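Local coordinates for protein probable glutathione S-transferase (Bordetella bronchiseptica RB50, PDB 3H1N) that probably acts as a glutathione S-transferase, conjugating the thiol of glutathione to electrophilic substrates, at residues D23-D28 against R49-E54; A73-V78 against A85-I90. One frame throughout, in Å; residues are numbered along the deposited sequence.

Contact 1. Residues D23-D28 against R49-E54; sequences DLWYWD and RDRARE
Two partners grip Asp23 OD1: Arg51 NE, at 3.0 Å, and a water that donates a hydrogen bond to it and accepts one from Arg49 NE. The salt bridge is bent, with an N-H...O angle of 139°. NE comes from above the carboxylate, 64° out of its plane, and the two flat groups are inclined to each other. Arg51 reaches there through a bend at chi2 (-60°), while its NH1 takes Glu54 OE1 almost in the guanidinium plane, so the group is held from two sides. Nearer the backbone, Arg51 CB sits over the six-membered ring of Trp25, 3.5 Å from its centroid, a CH-pi contact; Tyr76 meets the same indole. Backbone bonds Leu24 N to Arg49 O (2.9 Å) and Arg51 N to Leu24 O (3.1 Å) set the parallel register. Beyond them water takes over: one joins Leu24 O, Tyr26 N, Asp50 OD1 and Ala52 N, while a second links Tyr26 O, Asp50 OD1 and Arg53 NE. Asp50 OD2 also pairs with Arg38, and Arg53 NH1 bonds Arg234 O. These are the two parallel strands of the beta-alpha-beta unit that opens the thioredoxin-like domain of glutathione S-transferases.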
ATOM      1  N   ASP B  23     -18.292   5.364 -11.782  1.00  8.76           N
ATOM      2  CA  ASP B  23     -17.386   6.293 -12.460  1.00  9.22           C
ATOM      3  C   ASP B  23     -15.934   6.068 -12.023  1.00  9.23           C
ATOM      4  O   ASP B  23     -15.573   6.316 -10.858  1.00  9.10           O
ATOM      5  CB  ASP B  23     -17.778   7.756 -12.204  1.00  9.51           C
ATOM      6  CG  ASP B  23     -19.062   8.163 -12.903  1.00 10.28           C
ATOM      7  OD1 ASP B  23     -19.373   7.664 -14.004  1.00 11.05           O
ATOM      8  OD2 ASP B  23     -19.764   9.023 -12.346  1.00 11.85           O
ATOM      9  N   LEU B  24     -15.113   5.609 -12.959  1.00  8.35           N
ATOM     10  CA  LEU B  24     -13.673   5.463 -12.726  1.00  8.27           C
ATOM     11  C   LEU B  24     -12.975   6.735 -13.168  1.00  8.54           C
ATOM     12  O   LEU B  24     -13.152   7.174 -14.307  1.00  8.52           O
ATOM     13  CB  LEU B  24     -13.101   4.266 -13.495  1.00  8.40           C
ATOM     14  CG  LEU B  24     -11.580   4.054 -13.435  1.00  7.79           C
ATOM     15  CD1 LEU B  24     -11.116   3.853 -11.980  1.00  9.59           C
ATOM     16  CD2 LEU B  24     -11.133   2.886 -14.351  1.00 10.75           C
ATOM     17  N   TRP B  25     -12.205   7.329 -12.256  1.00  8.06           N
ATOM     18  CA  TRP B  25     -11.426   8.523 -12.563  1.00  8.76           C
ATOM     19  C   TRP B  25      -9.927   8.199 -12.484  1.00  9.39           C
ATOM     20  O   TRP B  25      -9.389   7.957 -11.392  1.00  8.72           O
ATOM     21  CB  TRP B  25     -11.764   9.655 -11.588  1.00  8.46           C
ATOM     22  CG  TRP B  25     -13.117  10.264 -11.807  1.00  9.19           C
ATOM     23  CD1 TRP B  25     -14.278   9.924 -11.178  1.00  9.04           C
ATOM     24  CD2 TRP B  25     -13.451  11.307 -12.739  1.00 10.62           C
ATOM     25  NE1 TRP B  25     -15.313  10.705 -11.645  1.00 10.83           N
ATOM     26  CE2 TRP B  25     -14.834  11.562 -12.602  1.00 10.54           C
ATOM     27  CE3 TRP B  25     -12.715  12.048 -13.675  1.00 10.59           C
ATOM     28  CZ2 TRP B  25     -15.502  12.531 -13.364  1.00 10.70           C
ATOM     29  CZ3 TRP B  25     -13.377  13.024 -14.431  1.00 10.36           C
ATOM     30  CH2 TRP B  25     -14.754  13.256 -14.262  1.00 10.31           C
ATOM     31  N   TYR B  26      -9.275   8.159 -13.648  1.00  9.68           N
ATOM     32  CA  TYR B  26      -7.824   7.964 -13.726  1.00 10.46           C
ATOM     33  C   TYR B  26      -7.243   8.641 -14.966  1.00 11.19           C
ATOM     34  O   TYR B  26      -7.929   8.748 -15.990  1.00 11.20           O
ATOM     35  CB  TYR B  26      -7.431   6.467 -13.703  1.00 10.80           C
ATOM     36  CG  TYR B  26      -5.936   6.308 -13.565  1.00 12.00           C
ATOM     37  CD1 TYR B  26      -5.302   6.661 -12.372  1.00 10.44           C
ATOM     38  CD2 TYR B  26      -5.142   5.883 -14.638  1.00 10.92           C
ATOM     39  CE1 TYR B  26      -3.918   6.579 -12.231  1.00 12.15           C
ATOM     40  CE2 TYR B  26      -3.742   5.795 -14.504  1.00 11.90           C
ATOM     41  CZ  TYR B  26      -3.147   6.148 -13.295  1.00 13.76           C
ATOM     42  OH  TYR B  26      -1.785   6.068 -13.112  1.00 14.89           O
ATOM     43  N   TRP B  27      -5.979   9.073 -14.866  1.00 11.64           N
ATOM     44  CA  TRP B  27      -5.249   9.715 -15.978  1.00 11.90           C
ATOM     45  C   TRP B  27      -5.441   8.978 -17.299  1.00 11.80           C
ATOM     46  O   TRP B  27      -5.384   7.749 -17.340  1.00 11.70           O
ATOM     47  CB  TRP B  27      -3.744   9.805 -15.668  1.00 11.74           C
ATOM     48  CG  TRP B  27      -3.453  10.483 -14.355  1.00 12.13           C
ATOM     49  CD1 TRP B  27      -3.006   9.895 -13.211  1.00 12.21           C
ATOM     50  CD2 TRP B  27      -3.608  11.875 -14.066  1.00 12.58           C
ATOM     51  NE1 TRP B  27      -2.880  10.848 -12.207  1.00 12.48           N
ATOM     52  CE2 TRP B  27      -3.243  12.068 -12.715  1.00 13.50           C
ATOM     53  CE3 TRP B  27      -4.022  12.982 -14.820  1.00 13.37           C
ATOM     54  CZ2 TRP B  27      -3.283  13.324 -12.102  1.00 14.83           C
ATOM     55  CZ3 TRP B  27      -4.058  14.232 -14.206  1.00 15.61           C
ATOM     56  CH2 TRP B  27      -3.688  14.386 -12.857  1.00 13.51           C
ATOM     57  N   ASP B  28      -5.670   9.731 -18.367  1.00 12.21           N
ATOM     58  CA  ASP B  28      -5.685   9.185 -19.724  1.00 12.32           C
ATOM     59  C   ASP B  28      -4.232   9.060 -20.184  1.00 12.74           C
ATOM     60  O   ASP B  28      -3.343   9.652 -19.574  1.00 12.78           O
ATOM     61  CB  ASP B  28      -6.465  10.130 -20.652  1.00 12.60           C
ATOM     62  CG  ASP B  28      -6.877   9.480 -21.985  1.00 12.85           C
ATOM     63  OD1 ASP B  28      -6.580   8.293 -22.233  1.00 14.17           O
ATOM     64  OD2 ASP B  28      -7.516  10.173 -22.799  1.00 13.01           O
ATOM     65  N   ARG B  49     -17.790   3.905 -16.310  1.00  9.68           N
ATOM     66  CA  ARG B  49     -17.412   4.912 -17.289  1.00 10.48           C
ATOM     67  C   ARG B  49     -16.009   5.385 -16.953  1.00 10.71           C
ATOM     68  O   ARG B  49     -15.726   5.750 -15.798  1.00 10.31           O
ATOM     69  CB  ARG B  49     -18.407   6.079 -17.303  1.00 10.89           C
ATOM     70  CG  ARG B  49     -19.864   5.618 -17.434  1.00 13.75           C
ATOM     71  CD  ARG B  49     -20.848   6.742 -17.712  1.00 19.16           C
ATOM     72  NE  ARG B  49     -22.042   6.642 -16.858  1.00 23.63           N
ATOM     73  CZ  ARG B  49     -23.256   6.236 -17.250  1.00 25.25           C
ATOM     74  NH1 ARG B  49     -23.490   5.870 -18.510  1.00 24.75           N
ATOM     75  NH2 ARG B  49     -24.249   6.198 -16.365  1.00 24.16           N
ATOM     76  N   ASP B  50     -15.132   5.340 -17.955  1.00 10.81           N
ATOM     77  CA  ASP B  50     -13.754   5.827 -17.824  1.00 10.96           C
ATOM     78  C   ASP B  50     -13.797   7.331 -18.084  1.00 11.10           C
ATOM     79  O   ASP B  50     -13.497   7.807 -19.190  1.00 10.17           O
ATOM     80  CB  ASP B  50     -12.841   5.107 -18.828  1.00 11.69           C
ATOM     81  CG  ASP B  50     -11.404   4.967 -18.329  1.00 12.41           C
ATOM     82  OD1 ASP B  50     -10.925   5.842 -17.577  1.00 12.89           O
ATOM     83  OD2 ASP B  50     -10.751   3.974 -18.717  1.00 14.27           O
ATOM     84  N   ARG B  51     -14.182   8.071 -17.045  1.00 10.77           N
ATOM     85  CA  ARG B  51     -14.628   9.454 -17.196  1.00 11.56           C
ATOM     86  C   ARG B  51     -13.584  10.400 -17.774  1.00 11.58           C
ATOM     87  O   ARG B  51     -13.903  11.240 -18.616  1.00 11.65           O
ATOM     88  CB  ARG B  51     -15.174   9.996 -15.871  1.00 11.80           C
ATOM     89  CG  ARG B  51     -16.591   9.525 -15.526  1.00 14.12           C
ATOM     90  CD  ARG B  51     -17.622   9.928 -16.587  1.00 17.42           C
ATOM     91  NE  ARG B  51     -18.995   9.747 -16.108  1.00 21.04           N
ATOM     92  CZ  ARG B  51     -20.096   9.922 -16.839  1.00 24.28           C
ATOM     93  NH1 ARG B  51     -20.019  10.274 -18.122  1.00 24.83           N
ATOM     94  NH2 ARG B  51     -21.289   9.729 -16.284  1.00 23.96           N
ATOM     95  N   ALA B  52     -12.338  10.237 -17.349  1.00 11.94           N
ATOM     96  CA  ALA B  52     -11.261  11.142 -17.749  1.00 12.43           C
ATOM     97  C   ALA B  52     -10.871  11.026 -19.224  1.00 12.97           C
ATOM     98  O   ALA B  52     -10.152  11.884 -19.753  1.00 13.35           O
ATOM     99  CB  ALA B  52     -10.036  10.958 -16.830  1.00 12.17           C
ATOM    100  N   ARG B  53     -11.358   9.982 -19.891  1.00 13.00           N
ATOM    101  CA  ARG B  53     -11.090   9.778 -21.311  1.00 13.49           C
ATOM    102  C   ARG B  53     -12.212  10.349 -22.184  1.00 14.36           C
ATOM    103  O   ARG B  53     -12.076  10.435 -23.409  1.00 14.01           O
ATOM    104  CB  ARG B  53     -10.891   8.288 -21.613  1.00 13.02           C
ATOM    105  CG  ARG B  53      -9.802   7.619 -20.764  1.00 12.90           C
ATOM    106  CD  ARG B  53      -9.535   6.211 -21.235  1.00 13.56           C
ATOM    107  NE  ARG B  53      -8.499   5.530 -20.465  1.00 12.90           N
ATOM    108  CZ  ARG B  53      -8.014   4.335 -20.787  1.00 13.02           C
ATOM    109  NH1 ARG B  53      -8.478   3.694 -21.860  1.00 12.63           N
ATOM    110  NH2 ARG B  53      -7.083   3.775 -20.038  1.00 13.31           N
ATOM    111  N   GLU B  54     -13.317  10.738 -21.552  1.00 15.34           N
ATOM    112  CA  GLU B  54     -14.477  11.257 -22.274  1.00 16.64           C
ATOM    113  C   GLU B  54     -14.288  12.751 -22.545  1.00 17.02           C
ATOM    114  O   GLU B  54     -13.819  13.476 -21.665  1.00 16.41           O
ATOM    115  CB  GLU B  54     -15.763  11.008 -21.479  1.00 16.95           C
ATOM    116  CG  GLU B  54     -15.990   9.540 -21.105  1.00 18.81           C
ATOM    117  CD  GLU B  54     -17.325   9.300 -20.417  1.00 21.25           C
ATOM    118  OE1 GLU B  54     -18.003  10.278 -20.045  1.00 22.53           O
ATOM    119  OE2 GLU B  54     -17.701   8.123 -20.249  1.00 23.20           O
TER
HETATM  120  O   HOH W   1     -22.226   6.896 -13.918  1.00 26.62           O
HETATM  121  O   HOH W   2     -11.162   7.991 -15.864  1.00  8.42           O
HETATM  122  O   HOH W   3      -8.340   6.567 -17.810  1.00 10.70           O
HETATM  123  O   HOH W   4      -5.576   5.137 -18.017  1.00 12.63           O
HETATM  124  O   HOH W   5      -9.458  10.005 -24.541  1.00 21.44           O

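Contact 2. Residues A73-V78 against A85-I90; sequences APPYLV and AQTANI
Pro75 and Ile90 meet where the cis-proline before strand 76-79, a hallmark of the thioredoxin-like fold, faces the first turn of helix 87-97; the peptide bond between Pro74 and Pro75 is cis. From CB of Ile90 two branches leave. CG2, anti to the backbone N, lies 3.9 Å from Leu77 CB and equally near Leu77 CD2. The other branch, CG1, is anti to the carbonyl carbon (chi1 -64°) and carries CD1 to the backbone where Pro75 joins Tyr76, 3.6 Å from Pro75 O and 3.8 Å from Tyr76 CA. Ile90 thus spans three consecutive residues, with Val37 and Ile84 also packed on it. Pro75 CG also touches Thr87 OG1 at 3.3 Å, the two side chains crossing at about a right angle. Ala85 CB packs against Tyr76 CB, whereas the tyrosine hydroxyl goes to Asp62. The second subunit borders this contact: its Gln113 bonds Ala85 N and its Asp120 takes Gln86 NE2. No direct hydrogen bond joins 73-78 to 85-90. Instead a water bridges them, donating hydrogen bonds to Ala73 O and Pro75 O and accepting one from Gln86 N at 2.8 Å.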
ATOM      1  N   ALA B  73      -5.071  11.039  -4.506  1.00  9.79           N
ATOM      2  CA  ALA B  73      -4.641  11.045  -5.903  1.00 10.01           C
ATOM      3  C   ALA B  73      -5.470  10.028  -6.650  1.00 10.43           C
ATOM      4  O   ALA B  73      -6.090   9.169  -6.028  1.00 11.14           O
ATOM      5  CB  ALA B  73      -3.163  10.679  -6.008  1.00 10.48           C
ATOM      6  N   PRO B  74      -5.482  10.115  -7.993  1.00 10.75           N
ATOM      7  CA  PRO B  74      -6.092   9.079  -8.824  1.00 10.53           C
ATOM      8  C   PRO B  74      -5.313   7.772  -8.698  1.00 10.80           C
ATOM      9  O   PRO B  74      -4.114   7.804  -8.432  1.00 10.50           O
ATOM     10  CB  PRO B  74      -5.943   9.635 -10.244  1.00 10.44           C
ATOM     11  CG  PRO B  74      -5.822  11.096 -10.089  1.00 10.32           C
ATOM     12  CD  PRO B  74      -5.033  11.267  -8.806  1.00 10.70           C
ATOM     13  N   PRO B  75      -5.974   6.620  -8.916  1.00 11.14           N
ATOM     14  CA  PRO B  75      -7.379   6.467  -9.312  1.00 10.91           C
ATOM     15  C   PRO B  75      -8.363   6.580  -8.154  1.00 10.50           C
ATOM     16  O   PRO B  75      -8.008   6.335  -6.999  1.00 10.58           O
ATOM     17  CB  PRO B  75      -7.427   5.053  -9.873  1.00 10.89           C
ATOM     18  CG  PRO B  75      -6.372   4.302  -9.051  1.00 10.98           C
ATOM     19  CD  PRO B  75      -5.267   5.321  -8.858  1.00 11.38           C
ATOM     20  N   TYR B  76      -9.589   6.972  -8.482  1.00 10.10           N
ATOM     21  CA  TYR B  76     -10.706   6.868  -7.555  1.00  9.61           C
ATOM     22  C   TYR B  76     -11.964   6.409  -8.298  1.00  9.61           C
ATOM     23  O   TYR B  76     -12.079   6.538  -9.534  1.00 10.03           O
ATOM     24  CB  TYR B  76     -10.910   8.151  -6.721  1.00  9.25           C
ATOM     25  CG  TYR B  76     -11.216   9.395  -7.532  1.00  9.15           C
ATOM     26  CD1 TYR B  76     -10.186  10.155  -8.094  1.00  9.90           C
ATOM     27  CD2 TYR B  76     -12.528   9.818  -7.719  1.00  8.42           C
ATOM     28  CE1 TYR B  76     -10.462  11.316  -8.847  1.00 11.26           C
ATOM     29  CE2 TYR B  76     -12.823  10.968  -8.465  1.00 11.65           C
ATOM     30  CZ  TYR B  76     -11.780  11.711  -9.030  1.00 11.24           C
ATOM     31  OH  TYR B  76     -12.063  12.830  -9.783  1.00 11.11           O
ATOM     32  N   LEU B  77     -12.844   5.780  -7.563  1.00  9.21           N
ATOM     33  CA  LEU B  77     -14.052   5.188  -8.057  1.00  9.64           C
ATOM     34  C   LEU B  77     -15.233   5.773  -7.314  1.00  9.08           C
ATOM     35  O   LEU B  77     -15.297   5.745  -6.133  1.00  8.73           O
ATOM     36  CB  LEU B  77     -14.026   3.671  -7.873  1.00 10.37           C
ATOM     37  CG  LEU B  77     -15.102   2.864  -8.580  1.00 13.20           C
ATOM     38  CD1 LEU B  77     -14.822   2.723  -9.993  1.00 17.29           C
ATOM     39  CD2 LEU B  77     -15.400   1.588  -7.966  1.00 16.76           C
ATOM     40  N   VAL B  78     -16.142   6.325  -8.060  1.00  9.44           N
ATOM     41  CA  VAL B  78     -17.395   6.820  -7.504  1.00  9.86           C
ATOM     42  C   VAL B  78     -18.465   5.757  -7.768  1.00 10.20           C
ATOM     43  O   VAL B  78     -18.827   5.487  -8.918  1.00  9.98           O
ATOM     44  CB  VAL B  78     -17.788   8.195  -8.087  1.00 10.26           C
ATOM     45  CG1 VAL B  78     -18.937   8.803  -7.284  1.00  9.96           C
ATOM     46  CG2 VAL B  78     -16.575   9.149  -8.051  1.00 10.38           C
ATOM     47  N   ALA B  85     -10.822   5.734  -3.001  1.00  8.62           N
ATOM     48  CA  ALA B  85      -9.483   5.895  -3.581  1.00  9.71           C
ATOM     49  C   ALA B  85      -8.491   4.878  -3.012  1.00  9.97           C
ATOM     50  O   ALA B  85      -8.817   4.164  -2.062  1.00 10.59           O
ATOM     51  CB  ALA B  85      -8.983   7.332  -3.368  1.00  8.98           C
ATOM     52  N   GLN B  86      -7.275   4.875  -3.567  1.00 10.19           N
ATOM     53  CA  GLN B  86      -6.251   3.831  -3.368  1.00 10.73           C
ATOM     54  C   GLN B  86      -6.625   2.554  -4.136  1.00 10.59           C
ATOM     55  O   GLN B  86      -7.675   1.935  -3.880  1.00 10.01           O
ATOM     56  CB  GLN B  86      -5.956   3.552  -1.882  1.00 10.86           C
ATOM     57  CG  GLN B  86      -5.226   4.699  -1.124  1.00 12.69           C
ATOM     58  CD  GLN B  86      -3.707   4.685  -1.367  1.00 13.64           C
ATOM     59  OE1 GLN B  86      -3.198   3.825  -2.071  1.00 14.13           O
ATOM     60  NE2 GLN B  86      -2.991   5.632  -0.771  1.00 11.66           N
ATOM     61  N   THR B  87      -5.769   2.182  -5.088  1.00 10.74           N
ATOM     62  CA  THR B  87      -6.024   1.049  -5.973  1.00 11.43           C
ATOM     63  C   THR B  87      -6.443  -0.213  -5.214  1.00 11.41           C
ATOM     64  O   THR B  87      -7.457  -0.823  -5.558  1.00 10.97           O
ATOM     65  CB  THR B  87      -4.812   0.753  -6.901  1.00 11.58           C
ATOM     66  OG1 THR B  87      -4.474   1.944  -7.621  1.00 12.82           O
ATOM     67  CG2 THR B  87      -5.144  -0.370  -7.896  1.00 12.61           C
ATOM     68  N   ALA B  88      -5.679  -0.587  -4.189  1.00 11.34           N
ATOM     69  CA  ALA B  88      -5.982  -1.776  -3.375  1.00 11.22           C
ATOM     70  C   ALA B  88      -7.337  -1.681  -2.644  1.00 10.82           C
ATOM     71  O   ALA B  88      -8.019  -2.698  -2.452  1.00 10.85           O
ATOM     72  CB  ALA B  88      -4.855  -2.026  -2.366  1.00 11.35           C
ATOM     73  N   ASN B  89      -7.682  -0.469  -2.206  1.00 10.66           N
ATOM     74  CA  ASN B  89      -8.956  -0.178  -1.519  1.00 10.31           C
ATOM     75  C   ASN B  89     -10.145  -0.282  -2.492  1.00 10.30           C
ATOM     76  O   ASN B  89     -11.151  -0.913  -2.173  1.00 11.10           O
ATOM     77  CB  ASN B  89      -8.884   1.214  -0.891  1.00 10.27           C
ATOM     78  CG  ASN B  89      -9.986   1.480   0.141  1.00  9.74           C
ATOM     79  OD1 ASN B  89     -10.337   0.629   0.958  1.00  7.41           O
ATOM     80  ND2 ASN B  89     -10.517   2.688   0.107  1.00 10.87           N
ATOM     81  N   ILE B  90     -10.021   0.317  -3.673  1.00  9.42           N
ATOM     82  CA  ILE B  90     -11.046   0.180  -4.714  1.00  9.18           C
ATOM     83  C   ILE B  90     -11.296  -1.305  -4.964  1.00  8.75           C
ATOM     84  O   ILE B  90     -12.440  -1.758  -4.943  1.00  8.65           O
ATOM     85  CB  ILE B  90     -10.668   0.938  -6.013  1.00  9.52           C
ATOM     86  CG1 ILE B  90     -10.588   2.457  -5.736  1.00  9.23           C
ATOM     87  CG2 ILE B  90     -11.668   0.630  -7.140  1.00  9.60           C
ATOM     88  CD1 ILE B  90      -9.844   3.236  -6.828  1.00 10.73           C
TER
HETATM   89  O   HOH W   6      -5.881   6.421  -5.413  1.00 13.91           O

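From the N terminus, strand 22-25 comes first; helix 34-43 follows, and contact 1 closes that loop when strand 48-50 returns parallel to it. The chain then runs through helix 59-65 to the cis-proline, and contact 2 closes a much shorter loop, a hairpin of strands 76-79 and 82-85 leading into helix 87-97. The loops neither nest nor cross: contact 1 is complete before contact 2 begins. The sheet joins them, since strands 22-25 and 76-79 are neighbours, with Trp25 N 2.8 Å from Tyr76 O and Asp23 O 2.9 Å from Val78 N. Contact 2 alone of the pair reaches the second subunit.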